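Long-range contact in NH(3)-dependent NAD(+) synthetase (Francisella tularensis subsp. holarctica LVS, PDB 3FIU), which belongs to the NAD synthase family of the HUP clan and holds adenosine monophosphate, pyrophosphate and magnesium at a parallel beta-sheet: residues N136-G141 against A160-P165. Numbering follows the deposited sequence.
Sequences NRIVIG and AADILP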
loop_
_atom_site.group_PDB
_atom_site.type_symbol
_atom_site.label_atom_id
_atom_site.label_comp_id
_atom_site.label_asym_id
_atom_site.label_seq_id
_atom_site.Cartn_x
_atom_site.Cartn_y
_atom_site.Cartn_z
ATOM N N ASN A 136 -9.339 -5.022 15.478
ATOM C CA ASN A 136 -7.940 -5.144 15.975
ATOM C C ASN A 136 -7.224 -6.415 15.503
ATOM O O ASN A 136 -6.711 -7.191 16.311
ATOM C CB ASN A 136 -7.852 -5.017 17.518
ATOM C CG ASN A 136 -6.410 -4.861 18.028
ATOM O OD1 ASN A 136 -6.060 -5.387 19.090
ATOM N ND2 ASN A 136 -5.576 -4.151 17.273
ATOM N N ARG A 137 -7.205 -6.633 14.192
ATOM C CA ARG A 137 -6.497 -7.775 13.618
ATOM C C ARG A 137 -5.281 -7.315 12.860
ATOM O O ARG A 137 -5.182 -6.140 12.520
ATOM C CB ARG A 137 -7.398 -8.535 12.622
ATOM C CG ARG A 137 -8.746 -9.011 13.216
ATOM C CD ARG A 137 -8.591 -10.049 14.342
ATOM N NE ARG A 137 -9.909 -10.416 14.871
ATOM C CZ ARG A 137 -10.712 -11.329 14.325
ATOM N NH1 ARG A 137 -10.319 -12.025 13.248
ATOM N NH2 ARG A 137 -11.906 -11.573 14.869
ATOM N N ILE A 138 -4.369 -8.233 12.564
ATOM C CA ILE A 138 -3.350 -7.937 11.553
ATOM C C ILE A 138 -3.623 -8.673 10.242
ATOM O O ILE A 138 -4.216 -9.744 10.259
ATOM C CB ILE A 138 -1.911 -8.152 12.042
ATOM C CG1 ILE A 138 -1.683 -9.589 12.564
ATOM C CG2 ILE A 138 -1.603 -7.123 13.089
ATOM C CD1 ILE A 138 -0.169 -9.878 12.857
ATOM N N VAL A 139 -3.195 -8.082 9.123
ATOM C CA VAL A 139 -3.490 -8.614 7.795
ATOM C C VAL A 139 -2.365 -9.537 7.374
ATOM O O VAL A 139 -1.196 -9.121 7.245
ATOM C CB VAL A 139 -3.631 -7.467 6.733
ATOM C CG1 VAL A 139 -3.843 -8.065 5.331
ATOM C CG2 VAL A 139 -4.754 -6.544 7.109
ATOM N N ILE A 140 -2.710 -10.797 7.149
ATOM C CA ILE A 140 -1.740 -11.771 6.661
ATOM C C ILE A 140 -1.604 -11.684 5.151
ATOM O O ILE A 140 -2.595 -11.903 4.419
ATOM C CB ILE A 140 -2.169 -13.193 7.002
ATOM C CG1 ILE A 140 -2.219 -13.380 8.517
ATOM C CG2 ILE A 140 -1.177 -14.191 6.299
ATOM C CD1 ILE A 140 -2.698 -14.742 8.973
ATOM N N GLY A 141 -0.398 -11.375 4.670
ATOM C CA GLY A 141 -0.108 -11.412 3.238
ATOM C C GLY A 141 0.366 -12.809 2.846
ATOM O O GLY A 141 1.000 -13.497 3.635
ATOM N N ALA A 160 0.726 -5.836 -0.117
ATOM C CA ALA A 160 0.615 -4.976 1.068
ATOM C C ALA A 160 -0.027 -5.731 2.214
ATOM O O ALA A 160 -1.223 -6.043 2.168
ATOM C CB ALA A 160 -0.206 -3.747 0.745
ATOM N N ALA A 161 0.752 -6.037 3.250
ATOM C CA ALA A 161 0.199 -6.745 4.400
ATOM C C ALA A 161 1.009 -6.389 5.644
ATOM O O ALA A 161 1.964 -5.630 5.551
ATOM C CB ALA A 161 0.200 -8.262 4.144
ATOM N N ASP A 162 0.612 -6.919 6.796
ATOM C CA ASP A 162 1.328 -6.656 8.048
ATOM C C ASP A 162 2.362 -7.732 8.307
ATOM O O ASP A 162 3.373 -7.479 8.974
ATOM C CB ASP A 162 0.358 -6.583 9.216
ATOM C CG ASP A 162 -0.641 -5.447 9.081
ATOM O OD1 ASP A 162 -0.284 -4.398 8.488
ATOM O OD2 ASP A 162 -1.777 -5.593 9.583
ATOM N N ILE A 163 2.109 -8.938 7.775
ATOM C CA ILE A 163 2.921 -10.097 8.124
ATOM C C ILE A 163 2.874 -11.087 6.968
ATOM O O ILE A 163 1.799 -11.303 6.383
ATOM C CB ILE A 163 2.452 -10.735 9.472
ATOM C CG1 ILE A 163 3.427 -11.819 9.932
ATOM C CG2 ILE A 163 1.002 -11.270 9.379
ATOM C CD1 ILE A 163 3.305 -12.122 11.460
ATOM N N LEU A 164 4.039 -11.646 6.640
ATOM C CA LEU A 164 4.216 -12.516 5.481
ATOM C C LEU A 164 4.810 -13.870 5.900
ATOM O O LEU A 164 6.028 -14.086 5.809
ATOM C CB LEU A 164 5.095 -11.821 4.403
ATOM C CG LEU A 164 4.658 -10.473 3.782
ATOM C CD1 LEU A 164 5.664 -9.989 2.715
ATOM C CD2 LEU A 164 3.266 -10.547 3.158
ATOM N N PRO A 165 3.956 -14.799 6.352
ATOM C CA PRO A 165 4.478 -16.103 6.810
ATOM C C PRO A 165 5.062 -17.006 5.716
ATOM O O PRO A 165 5.841 -17.899 6.038
ATOM C CB PRO A 165 3.255 -16.778 7.454
ATOM C CG PRO A 165 2.062 -16.179 6.727
ATOM C CD PRO A 165 2.475 -14.712 6.446
#
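OD1 of Asp162 is held by two outside partners, the hydroxyl of Tyr129 and, through a salt bridge, Lys155 of the second subunit, which together should favour the charged form. OD2 receives the backbone N-H of Val139, with N to OD2 2.9 Å and the bond almost straight at 171°, although the donor sits above the carboxylate plane. CG of Asp162 lies beside its own backbone N (chi1 -62°), which brings OD2 to that N-H. Asp162 N in turn bonds to Val139 O, 2.9 Å, in the carbonyl plane, so side chain and backbone grip both backbone polar groups of Val139. Ile163 N adds a weak bond to that same oxygen. One step on, Gly141 N meets Ile163 O at 2.8 Å, nearly along the C=O axis, completing a single beta bridge between Ile140 and Ile163. Gly141 is tightly enclosed: CB of Ala161 lies 3.2 Å from its N, and CD2 of Leu164 presses to 3.5 Å from its CA, closer than usual for carbons. On the flank, CG2 of Ile163 touches both CD1 of Ile138 and CG1 of Ile140, the latter chain running alongside it, while CG2 of Ile140 meets the Pro165 ring at CD, 3.7 Å away, the two crossing at about a right angle. The bridge thus fastens the loop between helices 145-150 and 171-180 to a strand outermost, within this chain, in the parallel sheet, close to the bound AMP; strand 31-35 pairs with 137-139, Ile163 and Pro165 pack on helix 9-25, and Val139 lies against helix 113-135.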